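Local coordinates for Atp-dependent DNA ligase (Psychromonas sp., PDB 4D05), which probably seals nicks in DNA using ATP, passing AMP from a covalent enzyme-adenylate intermediate to the 5'-phosphate end, at residues 18-28 / 152-160; 46-54 / 82-93. All blocks are in the same frame, centred on the assembly; numbering follows the deposited sequence. Where two conformers were deposited one is given.

Following the chain from the N terminus, residues 18-28 hold strand 21-26; 123 residues later segment 152-160 brings back its antiparallel partner, strand 154-159, and contact 1 closes this long loop. Contact 2 (46-54 / 82-93) falls wholly within it and closes a shorter one of 27 residues, so the two nest without crossing. Contact 1 pairs an outermost strand with its neighbour in one mixed sheet and carries the adenylated lysine. Contact 2 joins the turn and short helix after strand 39-40 to the loop leading into strand 94-99, beside the other mixed sheet of the ligase domain. The centres of contacts 1 and 2 are about 28 Å apart, and the two do not touch.

Contact 1 of 2, residues 18-28 / 152-160; sequences VTQYYVSEKLD and GEGLMLHHQ. With AMP (adenosine monophosphate), chain H.
K26 runs extended as far as CE and turns only at its last torsion (chi4 -70°), while selenomethionine M156 folds back at chi2 (-71°) and again at chi3; the two side chains thereby meet with M156 SE 3.9 Å from K26 CG. The turn of K26 delivers NZ to the phosphorus of AMP, to which it is covalently bonded (NZ to P 1.9 Å). The fold in M156 sets its CG over the face of the adenine, 3.4 Å from AMP C6. Residues 24-27 recognise the base edge: AMP N6 donates to both S24 OG and E25 O, and the backbone N of L27 gives AMP N7 an almost straight hydrogen bond of 3.0 Å. S24 and M156, like Y22 and H158, exchange two backbone hydrogen bonds across the antiparallel pair. A CB on G154 would collide with the preceding carbonyl O at its backbone angles. A water accepts from E153 N and donates to K26 O and to E25 OE2, which also forms a salt bridge with R70.

At the far end, H159 turns the edge of its imidazole, CD2 foremost, to the face of Y21 (planes 77° apart, CD2 to CZ 3.6 Å), while Q20 CB lies over a face of the same imidazole, 3.6 Å from NE2. H159 ND1 is hydrogen-bonded to D161 N. With an alanine here, the Y21 ring would probably lose its edge-on partner, Q20 CB the ring it lies over, and D161 N its acceptor.

The lysine-adenylate bond identifies this as the covalent enzyme-adenylate intermediate of a nucleotidyltransferase; K26, L27 and D28 begin the KxDG motif of the family. N6 donates and N7 accepts, consistent with selection for adenine, since a carbonyl in place of N6 could not donate.

Contact 2 of 2, residues 46-54 / 82-93; sequences IFTAPTWFI and TQDNQNEQWKQI
P50 sets CD over the five-membered ring of W90 in a CH-pi contact, 3.5 Å from its centroid, and the preceding A49 covers the six-membered ring of the same indole with its CA, 4.0 Å from that centroid. I93 CD1 closes on the opposite face, so the indole is sandwiched between apolar groups. Its benzo rim is engaged as well: CE3 points into the face of F53 in a T-shaped stack, ring centroids 5.1 Å apart and planes at 69°, and F47 CB reaches CH2. F53 has CG anti to its backbone N (chi1 -174°), which carries the phenyl ring from helix 51-54 across to W90 and lets CZ touch I93 CG2 at 3.9 Å. From the same helix W52 brings CH2 to W90 CB, the edge of its indole meeting the backbone N of K91. Around this core, I79 of helix 73-80 backs W90, and L39 of strand 39-40 backs A49 and F53.

T48, the centre of an inverse gamma turn, accepts from D84 N through OG1 at 2.9 Å, and a water links T48 N to T82 O. At the start of helix 51-54 a second water joins T51 N to N85 O. D84 and N87 each form an Asx turn, shaping the loop that presents W90.

The contact thus fastens the turn and short helix 51-54 to the loop and 3-10 segment of 82-93 by burying an indole between them, while backbone groups with no strand partner here, such as D84 N and T51 N, are satisfied by a threonine hydroxyl and bridging water.

Contact 1 of 2, residues 18-28 / 152-160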
loop_
_atom_site.group_PDB
_atom_site.type_symbol
_atom_site.label_atom_id
_atom_site.label_comp_id
_atom_site.label_asym_id
_atom_site.label_seq_id
_atom_site.Cartn_x
_atom_site.Cartn_y
_atom_site.Cartn_z
ATOM N N VAL A 18 19.524 -0.394 1.664
ATOM C CA VAL A 18 18.616 -0.567 0.527
ATOM C C VAL A 18 19.122 -1.589 -0.484
ATOM O O VAL A 18 18.311 -2.173 -1.191
ATOM C CB VAL A 18 18.272 0.765 -0.167
ATOM C CG1 VAL A 18 19.434 1.286 -0.998
ATOM C CG2 VAL A 18 17.086 0.576 -1.049
ATOM N N THR A 19 20.435 -1.835 -0.544
ATOM C CA THR A 19 20.975 -2.764 -1.541
ATOM C C THR A 19 20.608 -4.208 -1.249
ATOM O O THR A 19 20.829 -5.093 -2.083
ATOM C CB THR A 19 22.512 -2.660 -1.693
ATOM O OG1 THR A 19 23.156 -3.235 -0.547
ATOM C CG2 THR A 19 22.908 -1.164 -1.836
ATOM N N GLN A 20 20.049 -4.470 -0.079
ATOM C CA GLN A 20 19.677 -5.837 0.282
ATOM C C GLN A 20 18.234 -6.135 -0.075
ATOM O O GLN A 20 17.790 -7.267 0.122
ATOM C CB GLN A 20 19.857 -6.040 1.766
ATOM C CG GLN A 20 21.189 -5.644 2.200
ATOM C CD GLN A 20 21.914 -6.761 2.782
ATOM O OE1 GLN A 20 22.148 -7.769 2.112
ATOM N NE2 GLN A 20 22.283 -6.623 4.045
ATOM N N TYR A 21 17.513 -5.144 -0.602
ATOM C CA TYR A 21 16.081 -5.320 -0.869
ATOM C C TYR A 21 15.725 -5.335 -2.336
ATOM O O TYR A 21 16.205 -4.511 -3.119
ATOM C CB TYR A 21 15.284 -4.186 -0.228
ATOM C CG TYR A 21 15.385 -4.217 1.245
ATOM C CD1 TYR A 21 16.517 -3.724 1.880
ATOM C CD2 TYR A 21 14.382 -4.768 2.015
ATOM C CE1 TYR A 21 16.639 -3.783 3.227
ATOM C CE2 TYR A 21 14.501 -4.824 3.375
ATOM C CZ TYR A 21 15.645 -4.327 3.978
ATOM O OH TYR A 21 15.820 -4.379 5.340
ATOM N N TYR A 22 14.827 -6.242 -2.701
ATOM C CA TYR A 22 14.197 -6.186 -4.000
ATOM C C TYR A 22 13.050 -5.179 -3.958
ATOM O O TYR A 22 12.215 -5.205 -3.049
ATOM C CB TYR A 22 13.685 -7.577 -4.437
ATOM C CG TYR A 22 14.840 -8.415 -4.965
ATOM C CD1 TYR A 22 15.292 -8.254 -6.274
ATOM C CD2 TYR A 22 15.496 -9.302 -4.146
ATOM C CE1 TYR A 22 16.370 -8.999 -6.765
ATOM C CE2 TYR A 22 16.570 -10.043 -4.610
ATOM C CZ TYR A 22 17.004 -9.882 -5.914
ATOM O OH TYR A 22 18.082 -10.639 -6.356
ATOM N N VAL A 23 13.003 -4.330 -4.976
ATOM C CA VAL A 23 12.048 -3.231 -5.037
ATOM C C VAL A 23 11.079 -3.480 -6.174
ATOM O O VAL A 23 11.482 -3.789 -7.287
ATOM C CB VAL A 23 12.780 -1.885 -5.247
ATOM C CG1 VAL A 23 11.800 -0.742 -5.252
ATOM C CG2 VAL A 23 13.839 -1.729 -4.193
ATOM N N SER A 24 9.786 -3.317 -5.877
ATOM C CA SER A 24 8.742 -3.545 -6.848
ATOM C C SER A 24 7.688 -2.455 -6.702
ATOM O O SER A 24 7.639 -1.746 -5.706
ATOM C CB SER A 24 8.101 -4.935 -6.602
ATOM O OG SER A 24 7.520 -4.986 -5.312
ATOM N N GLU A 25 6.856 -2.316 -7.715
ATOM C CA GLU A 25 5.740 -1.351 -7.664
ATOM C C GLU A 25 4.613 -1.873 -6.784
ATOM O O GLU A 25 4.138 -3.010 -6.934
ATOM C CB GLU A 25 5.215 -1.087 -9.075
ATOM C CG GLU A 25 4.121 0.000 -9.101
ATOM C CD GLU A 25 3.693 0.417 -10.485
ATOM O OE1 GLU A 25 4.487 0.220 -11.430
ATOM O OE2 GLU A 25 2.553 0.954 -10.631
ATOM N N LYS A 26 4.175 -1.041 -5.852
ATOM C CA LYS A 26 3.012 -1.340 -5.024
ATOM C C LYS A 26 1.765 -1.202 -5.917
ATOM O O LYS A 26 1.492 -0.130 -6.430
ATOM C CB LYS A 26 2.962 -0.322 -3.886
ATOM C CG LYS A 26 1.921 -0.565 -2.805
ATOM C CD LYS A 26 2.088 0.538 -1.751
ATOM C CE LYS A 26 1.304 0.205 -0.461
ATOM N NZ LYS A 26 -0.109 0.337 -0.830
ATOM N N LEU A 27 1.025 -2.293 -6.102
ATOM C CA LEU A 27 -0.121 -2.263 -7.018
ATOM C C LEU A 27 -1.419 -2.121 -6.222
ATOM O O LEU A 27 -1.593 -2.745 -5.188
ATOM C CB LEU A 27 -0.200 -3.557 -7.838
ATOM C CG LEU A 27 1.020 -3.898 -8.670
ATOM C CD1 LEU A 27 0.748 -5.126 -9.559
ATOM C CD2 LEU A 27 1.452 -2.702 -9.509
ATOM N N ASP A 28 -2.314 -1.275 -6.725
ATOM C CA ASP A 28 -3.605 -1.038 -6.078
ATOM C C ASP A 28 -4.624 -1.973 -6.732
ATOM O O ASP A 28 -5.359 -1.592 -7.648
ATOM C CB ASP A 28 -4.022 0.407 -6.290
ATOM C CG ASP A 28 -5.201 0.821 -5.414
ATOM O OD1 ASP A 28 -5.520 0.184 -4.392
ATOM O OD2 ASP A 28 -5.775 1.864 -5.732
ATOM N N GLY A 152 1.082 5.418 -10.459
ATOM C CA GLY A 152 1.247 4.265 -9.602
ATOM C C GLY A 152 1.144 4.622 -8.128
ATOM O O GLY A 152 1.233 5.782 -7.744
ATOM N N GLU A 153 1.020 3.612 -7.276
ATOM C CA GLU A 153 0.688 3.823 -5.872
ATOM C C GLU A 153 1.915 4.056 -4.981
ATOM O O GLU A 153 1.868 4.794 -4.007
ATOM C CB GLU A 153 -0.135 2.617 -5.364
ATOM C CG GLU A 153 -0.971 2.869 -4.136
ATOM C CD GLU A 153 -2.249 3.660 -4.415
ATOM O OE1 GLU A 153 -2.391 4.232 -5.510
ATOM O OE2 GLU A 153 -3.127 3.714 -3.530
ATOM N N GLY A 154 3.020 3.404 -5.314
ATOM C CA GLY A 154 4.195 3.463 -4.473
ATOM C C GLY A 154 5.098 2.278 -4.762
ATOM O O GLY A 154 5.023 1.692 -5.851
ATOM N N LEU A 155 5.958 1.957 -3.792
ATOM C CA LEU A 155 6.898 0.843 -3.935
ATOM C C LEU A 155 6.785 -0.125 -2.769
ATOM O O LEU A 155 6.291 0.221 -1.696
ATOM C CB LEU A 155 8.344 1.381 -3.982
ATOM C CG LEU A 155 8.635 2.333 -5.128
ATOM C CD1 LEU A 155 10.040 2.948 -4.995
ATOM C CD2 LEU A 155 8.493 1.586 -6.399
HETATM N N MSE A 156 7.246 -1.350 -2.988
HETATM C CA MSE A 156 7.441 -2.322 -1.948
HETATM C C MSE A 156 8.886 -2.789 -1.950
HETATM O O MSE A 156 9.487 -2.893 -3.002
HETATM C CB MSE A 156 6.551 -3.566 -2.180
HETATM C CG MSE A 156 5.051 -3.270 -2.297
HETATM SE SE MSE A 156 4.241 -2.738 -0.579
HETATM C CE MSE A 156 4.872 -4.250 0.510
ATOM N N LEU A 157 9.415 -3.076 -0.755
ATOM C CA LEU A 157 10.763 -3.557 -0.568
ATOM C C LEU A 157 10.704 -4.913 0.156
ATOM O O LEU A 157 10.007 -5.060 1.159
ATOM C CB LEU A 157 11.568 -2.588 0.286
ATOM C CG LEU A 157 11.951 -1.253 -0.397
ATOM C CD1 LEU A 157 10.822 -0.224 -0.356
ATOM C CD2 LEU A 157 13.156 -0.656 0.246
ATOM N N HIS A 158 11.479 -5.877 -0.327
ATOM C CA HIS A 158 11.488 -7.200 0.306
ATOM C C HIS A 158 12.922 -7.703 0.371
ATOM O O HIS A 158 13.596 -7.817 -0.644
ATOM C CB HIS A 158 10.607 -8.133 -0.515
ATOM C CG HIS A 158 10.230 -9.396 0.191
ATOM N ND1 HIS A 158 9.215 -10.209 -0.263
ATOM C CD2 HIS A 158 10.729 -9.998 1.289
ATOM C CE1 HIS A 158 9.071 -11.231 0.556
ATOM N NE2 HIS A 158 10.002 -11.150 1.491
ATOM N N HIS A 159 13.400 -7.937 1.582
ATOM C CA HIS A 159 14.778 -8.343 1.804
ATOM C C HIS A 159 15.084 -9.654 1.070
ATOM O O HIS A 159 14.338 -10.642 1.183
ATOM C CB HIS A 159 15.040 -8.459 3.305
ATOM C CG HIS A 159 16.484 -8.466 3.669
ATOM N ND1 HIS A 159 17.314 -9.515 3.358
ATOM C CD2 HIS A 159 17.248 -7.555 4.315
ATOM C CE1 HIS A 159 18.534 -9.256 3.808
ATOM N NE2 HIS A 159 18.521 -8.065 4.382
ATOM N N GLN A 160 16.196 -9.651 0.334
ATOM C CA GLN A 160 16.585 -10.814 -0.497
ATOM C C GLN A 160 16.760 -12.107 0.310
ATOM O O GLN A 160 16.592 -13.199 -0.232
ATOM C CB GLN A 160 17.868 -10.493 -1.298
ATOM C CG GLN A 160 19.057 -10.257 -0.416
ATOM C CD GLN A 160 20.210 -9.605 -1.142
ATOM O OE1 GLN A 160 20.172 -9.421 -2.350
ATOM N NE2 GLN A 160 21.234 -9.229 -0.397
HETATM P P AMP H . -1.048 -0.598 0.594
HETATM O O1P AMP H . -0.797 0.063 1.919
HETATM O O2P AMP H . -2.397 -0.642 -0.102
HETATM O "O5'" AMP H . -0.398 -2.043 0.681
HETATM C "C5'" AMP H . -0.410 -2.754 -0.535
HETATM C "C4'" AMP H . -0.894 -4.135 -0.214
HETATM O "O4'" AMP H . -0.894 -4.952 -1.365
HETATM C "C3'" AMP H . 0.056 -4.714 0.779
HETATM O "O3'" AMP H . -0.791 -5.348 1.751
HETATM C "C2'" AMP H . 0.856 -5.712 -0.008
HETATM O "O2'" AMP H . 0.944 -6.764 0.957
HETATM C "C1'" AMP H . 0.100 -5.959 -1.347
HETATM N N9 AMP H . 0.956 -5.621 -2.535
HETATM C C8 AMP H . 0.700 -4.839 -3.621
HETATM N N7 AMP H . 1.758 -4.749 -4.467
HETATM C C5 AMP H . 2.701 -5.552 -3.923
HETATM C C6 AMP H . 4.087 -5.889 -4.257
HETATM N N6 AMP H . 4.640 -5.394 -5.375
HETATM N N1 AMP H . 4.712 -6.734 -3.429
HETATM C C2 AMP H . 4.182 -7.190 -2.286
HETATM N N3 AMP H . 2.946 -6.920 -1.902
HETATM C C4 AMP H . 2.178 -6.112 -2.672
HETATM O O HOH W 1 23.167 -7.559 -1.923
HETATM O O HOH W 2 0.682 1.038 -8.737
#

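Contact 2 of 2, residues 46-54 / 82-93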
loop_
_atom_site.group_PDB
_atom_site.type_symbol
_atom_site.label_atom_id
_atom_site.label_comp_id
_atom_site.label_asym_id
_atom_site.label_seq_id
_atom_site.Cartn_x
_atom_site.Cartn_y
_atom_site.Cartn_z
ATOM N N ILE A 46 -13.594 -17.437 -1.301
ATOM C CA ILE A 46 -13.101 -18.027 -2.527
ATOM C C ILE A 46 -13.654 -17.223 -3.713
ATOM O O ILE A 46 -14.873 -17.119 -3.874
ATOM C CB ILE A 46 -13.508 -19.503 -2.641
ATOM C CG1 ILE A 46 -12.963 -20.315 -1.449
ATOM C CG2 ILE A 46 -13.044 -20.081 -4.000
ATOM C CD1 ILE A 46 -13.631 -21.677 -1.305
ATOM N N PHE A 47 -12.764 -16.589 -4.486
ATOM C CA PHE A 47 -13.203 -15.849 -5.681
ATOM C C PHE A 47 -13.845 -16.790 -6.682
ATOM O O PHE A 47 -13.415 -17.946 -6.817
ATOM C CB PHE A 47 -12.037 -15.138 -6.372
ATOM C CG PHE A 47 -11.433 -14.024 -5.564
ATOM C CD1 PHE A 47 -12.080 -12.811 -5.447
ATOM C CD2 PHE A 47 -10.221 -14.191 -4.922
ATOM C CE1 PHE A 47 -11.521 -11.776 -4.701
ATOM C CE2 PHE A 47 -9.646 -13.159 -4.183
ATOM C CZ PHE A 47 -10.286 -11.945 -4.062
ATOM N N THR A 48 -14.852 -16.297 -7.409
ATOM C CA THR A 48 -15.445 -17.121 -8.453
ATOM C C THR A 48 -14.659 -16.934 -9.756
ATOM O O THR A 48 -15.204 -16.501 -10.793
ATOM C CB THR A 48 -16.938 -16.801 -8.648
ATOM O OG1 THR A 48 -17.079 -15.474 -9.159
ATOM C CG2 THR A 48 -17.715 -16.935 -7.335
ATOM N N ALA A 49 -13.377 -17.298 -9.730
ATOM C CA ALA A 49 -12.543 -17.110 -10.907
ATOM C C ALA A 49 -12.955 -18.123 -11.958
ATOM O O ALA A 49 -13.026 -19.336 -11.678
ATOM C CB ALA A 49 -11.096 -17.306 -10.581
ATOM N N PRO A 50 -13.221 -17.649 -13.174
ATOM C CA PRO A 50 -13.571 -18.632 -14.212
ATOM C C PRO A 50 -12.496 -19.689 -14.455
ATOM O O PRO A 50 -11.316 -19.450 -14.292
ATOM C CB PRO A 50 -13.724 -17.756 -15.466
ATOM C CG PRO A 50 -14.109 -16.409 -14.924
ATOM C CD PRO A 50 -13.294 -16.273 -13.675
ATOM N N THR A 51 -12.937 -20.871 -14.875
ATOM C CA THR A 51 -12.031 -21.983 -15.123
ATOM C C THR A 51 -10.925 -21.614 -16.103
ATOM O O THR A 51 -9.770 -21.968 -15.902
ATOM C CB THR A 51 -12.828 -23.152 -15.694
ATOM O OG1 THR A 51 -13.820 -23.492 -14.747
ATOM C CG2 THR A 51 -11.949 -24.305 -15.924
ATOM N N TRP A 52 -11.272 -20.924 -17.181
ATOM C CA TRP A 52 -10.278 -20.553 -18.188
ATOM C C TRP A 52 -9.255 -19.548 -17.651
ATOM O O TRP A 52 -8.145 -19.417 -18.201
ATOM C CB TRP A 52 -10.959 -20.001 -19.464
ATOM C CG TRP A 52 -12.067 -19.013 -19.187
ATOM C CD1 TRP A 52 -13.403 -19.290 -19.122
ATOM C CD2 TRP A 52 -11.936 -17.603 -18.912
ATOM N NE1 TRP A 52 -14.102 -18.160 -18.841
ATOM C CE2 TRP A 52 -13.233 -17.106 -18.721
ATOM C CE3 TRP A 52 -10.858 -16.717 -18.853
ATOM C CZ2 TRP A 52 -13.490 -15.763 -18.441
ATOM C CZ3 TRP A 52 -11.125 -15.363 -18.581
ATOM C CH2 TRP A 52 -12.423 -14.911 -18.389
ATOM N N PHE A 53 -9.607 -18.827 -16.593
ATOM C CA PHE A 53 -8.665 -17.863 -16.003
ATOM C C PHE A 53 -7.549 -18.591 -15.240
ATOM O O PHE A 53 -6.384 -18.228 -15.331
ATOM C CB PHE A 53 -9.411 -16.920 -15.067
ATOM C CG PHE A 53 -8.560 -15.799 -14.529
ATOM C CD1 PHE A 53 -8.378 -14.624 -15.281
ATOM C CD2 PHE A 53 -7.955 -15.898 -13.285
ATOM C CE1 PHE A 53 -7.576 -13.604 -14.785
ATOM C CE2 PHE A 53 -7.164 -14.870 -12.809
ATOM C CZ PHE A 53 -6.978 -13.732 -13.563
ATOM N N ILE A 54 -7.911 -19.648 -14.518
ATOM C CA ILE A 54 -6.950 -20.333 -13.650
ATOM C C ILE A 54 -6.428 -21.652 -14.239
ATOM O O ILE A 54 -5.537 -22.267 -13.670
ATOM C CB ILE A 54 -7.562 -20.644 -12.289
ATOM C CG1 ILE A 54 -8.738 -21.621 -12.454
ATOM C CG2 ILE A 54 -7.962 -19.331 -11.535
ATOM C CD1 ILE A 54 -9.284 -22.176 -11.119
ATOM N N THR A 82 -17.921 -9.817 -7.928
ATOM C CA THR A 82 -19.054 -10.431 -8.624
ATOM C C THR A 82 -19.027 -11.941 -8.467
ATOM O O THR A 82 -18.019 -12.568 -8.762
ATOM C CB THR A 82 -19.042 -10.048 -10.084
ATOM O OG1 THR A 82 -19.129 -8.633 -10.185
ATOM C CG2 THR A 82 -20.200 -10.675 -10.815
ATOM N N GLN A 83 -20.126 -12.509 -7.960
ATOM C CA GLN A 83 -20.226 -13.952 -7.763
ATOM C C GLN A 83 -20.780 -14.569 -9.070
ATOM O O GLN A 83 -21.999 -14.615 -9.302
ATOM C CB GLN A 83 -21.105 -14.290 -6.558
ATOM C CG GLN A 83 -20.700 -13.605 -5.246
ATOM C CD GLN A 83 -19.253 -13.858 -4.858
ATOM O OE1 GLN A 83 -18.911 -14.956 -4.411
ATOM N NE2 GLN A 83 -18.386 -12.839 -5.010
ATOM N N ASP A 84 -19.858 -15.009 -9.920
ATOM C CA ASP A 84 -20.199 -15.553 -11.228
ATOM C C ASP A 84 -18.956 -16.144 -11.856
ATOM O O ASP A 84 -18.057 -15.401 -12.280
ATOM C CB ASP A 84 -20.749 -14.435 -12.133
ATOM C CG ASP A 84 -21.054 -14.899 -13.555
ATOM O OD1 ASP A 84 -21.030 -16.111 -13.867
ATOM O OD2 ASP A 84 -21.316 -14.014 -14.396
ATOM N N ASN A 85 -18.904 -17.466 -11.942
ATOM C CA ASN A 85 -17.696 -18.085 -12.430
ATOM C C ASN A 85 -17.673 -18.162 -13.951
ATOM O O ASN A 85 -16.757 -18.771 -14.542
ATOM C CB ASN A 85 -17.474 -19.470 -11.788
ATOM C CG ASN A 85 -18.584 -20.432 -12.115
ATOM O OD1 ASN A 85 -19.268 -20.258 -13.096
ATOM N ND2 ASN A 85 -18.796 -21.423 -11.270
ATOM N N GLN A 86 -18.636 -17.523 -14.600
ATOM C CA GLN A 86 -18.602 -17.443 -16.064
ATOM C C GLN A 86 -18.549 -15.995 -16.510
ATOM O O GLN A 86 -18.982 -15.651 -17.603
ATOM C CB GLN A 86 -19.782 -18.210 -16.669
ATOM C CG GLN A 86 -19.661 -19.724 -16.377
ATOM C CD GLN A 86 -20.633 -20.589 -17.119
ATOM O OE1 GLN A 86 -21.676 -20.135 -17.588
ATOM N NE2 GLN A 86 -20.296 -21.868 -17.234
ATOM N N ASN A 87 -17.994 -15.137 -15.647
ATOM C CA ASN A 87 -17.942 -13.711 -15.920
ATOM C C ASN A 87 -16.793 -13.359 -16.849
ATOM O O ASN A 87 -15.636 -13.453 -16.473
ATOM C CB ASN A 87 -17.823 -12.999 -14.583
ATOM C CG ASN A 87 -17.729 -11.503 -14.700
ATOM O OD1 ASN A 87 -17.821 -10.916 -15.791
ATOM N ND2 ASN A 87 -17.594 -10.857 -13.544
ATOM N N GLU A 88 -17.117 -12.962 -18.079
ATOM C CA GLU A 88 -16.093 -12.672 -19.084
ATOM C C GLU A 88 -15.169 -11.524 -18.711
ATOM O O GLU A 88 -14.067 -11.402 -19.258
ATOM C CB GLU A 88 -16.778 -12.385 -20.422
ATOM C CG GLU A 88 -17.488 -11.060 -20.445
ATOM C CD GLU A 88 -18.351 -10.878 -21.683
ATOM O OE1 GLU A 88 -18.605 -11.879 -22.383
ATOM O OE2 GLU A 88 -18.771 -9.734 -21.952
ATOM N N GLN A 89 -15.608 -10.679 -17.783
ATOM C CA GLN A 89 -14.787 -9.505 -17.427
ATOM C C GLN A 89 -13.450 -9.873 -16.799
ATOM O O GLN A 89 -12.548 -9.024 -16.735
ATOM C CB GLN A 89 -15.564 -8.549 -16.534
ATOM C CG GLN A 89 -16.809 -8.039 -17.262
ATOM C CD GLN A 89 -17.576 -7.016 -16.470
ATOM O OE1 GLN A 89 -16.988 -6.039 -15.932
ATOM N NE2 GLN A 89 -18.905 -7.198 -16.399
ATOM N N TRP A 90 -13.313 -11.102 -16.303
ATOM C CA TRP A 90 -12.007 -11.531 -15.805
ATOM C C TRP A 90 -10.931 -11.544 -16.891
ATOM O O TRP A 90 -9.754 -11.592 -16.595
ATOM C CB TRP A 90 -12.091 -12.913 -15.113
ATOM C CG TRP A 90 -12.714 -12.936 -13.749
ATOM C CD1 TRP A 90 -14.056 -12.811 -13.443
ATOM C CD2 TRP A 90 -12.041 -13.106 -12.501
ATOM N NE1 TRP A 90 -14.247 -12.909 -12.092
ATOM C CE2 TRP A 90 -13.022 -13.067 -11.484
ATOM C CE3 TRP A 90 -10.700 -13.276 -12.140
ATOM C CZ2 TRP A 90 -12.702 -13.205 -10.141
ATOM C CZ3 TRP A 90 -10.382 -13.406 -10.801
ATOM C CH2 TRP A 90 -11.377 -13.376 -9.820
ATOM N N LYS A 91 -11.318 -11.492 -18.159
ATOM C CA LYS A 91 -10.313 -11.555 -19.223
ATOM C C LYS A 91 -9.296 -10.410 -19.188
ATOM O O LYS A 91 -8.172 -10.552 -19.682
ATOM C CB LYS A 91 -11.016 -11.618 -20.589
ATOM C CG LYS A 91 -11.649 -10.322 -21.033
ATOM C CD LYS A 91 -12.627 -10.535 -22.169
ATOM C CE LYS A 91 -13.247 -9.212 -22.573
ATOM N NZ LYS A 91 -14.161 -9.333 -23.709
ATOM N N GLN A 92 -9.682 -9.278 -18.608
ATOM C CA GLN A 92 -8.769 -8.140 -18.519
ATOM C C GLN A 92 -7.912 -8.141 -17.257
ATOM O O GLN A 92 -7.010 -7.304 -17.115
ATOM C CB GLN A 92 -9.537 -6.855 -18.589
ATOM C CG GLN A 92 -10.426 -6.606 -17.447
ATOM C CD GLN A 92 -11.497 -5.583 -17.825
ATOM O OE1 GLN A 92 -11.188 -4.418 -18.199
ATOM N NE2 GLN A 92 -12.766 -6.014 -17.754
ATOM N N ILE A 93 -8.213 -9.044 -16.331
ATOM C CA ILE A 93 -7.461 -9.160 -15.082
ATOM C C ILE A 93 -6.167 -9.979 -15.257
ATOM O O ILE A 93 -6.120 -10.922 -16.024
ATOM C CB ILE A 93 -8.358 -9.784 -13.973
ATOM C CG1 ILE A 93 -9.566 -8.890 -13.744
ATOM C CG2 ILE A 93 -7.591 -9.964 -12.692
ATOM C CD1 ILE A 93 -10.478 -9.371 -12.653
HETATM O O HOH W 3 -16.825 -15.446 -2.850
HETATM O O HOH W 4 -15.605 -13.590 -7.429
HETATM O O HOH W 5 -15.765 -21.050 -15.663
#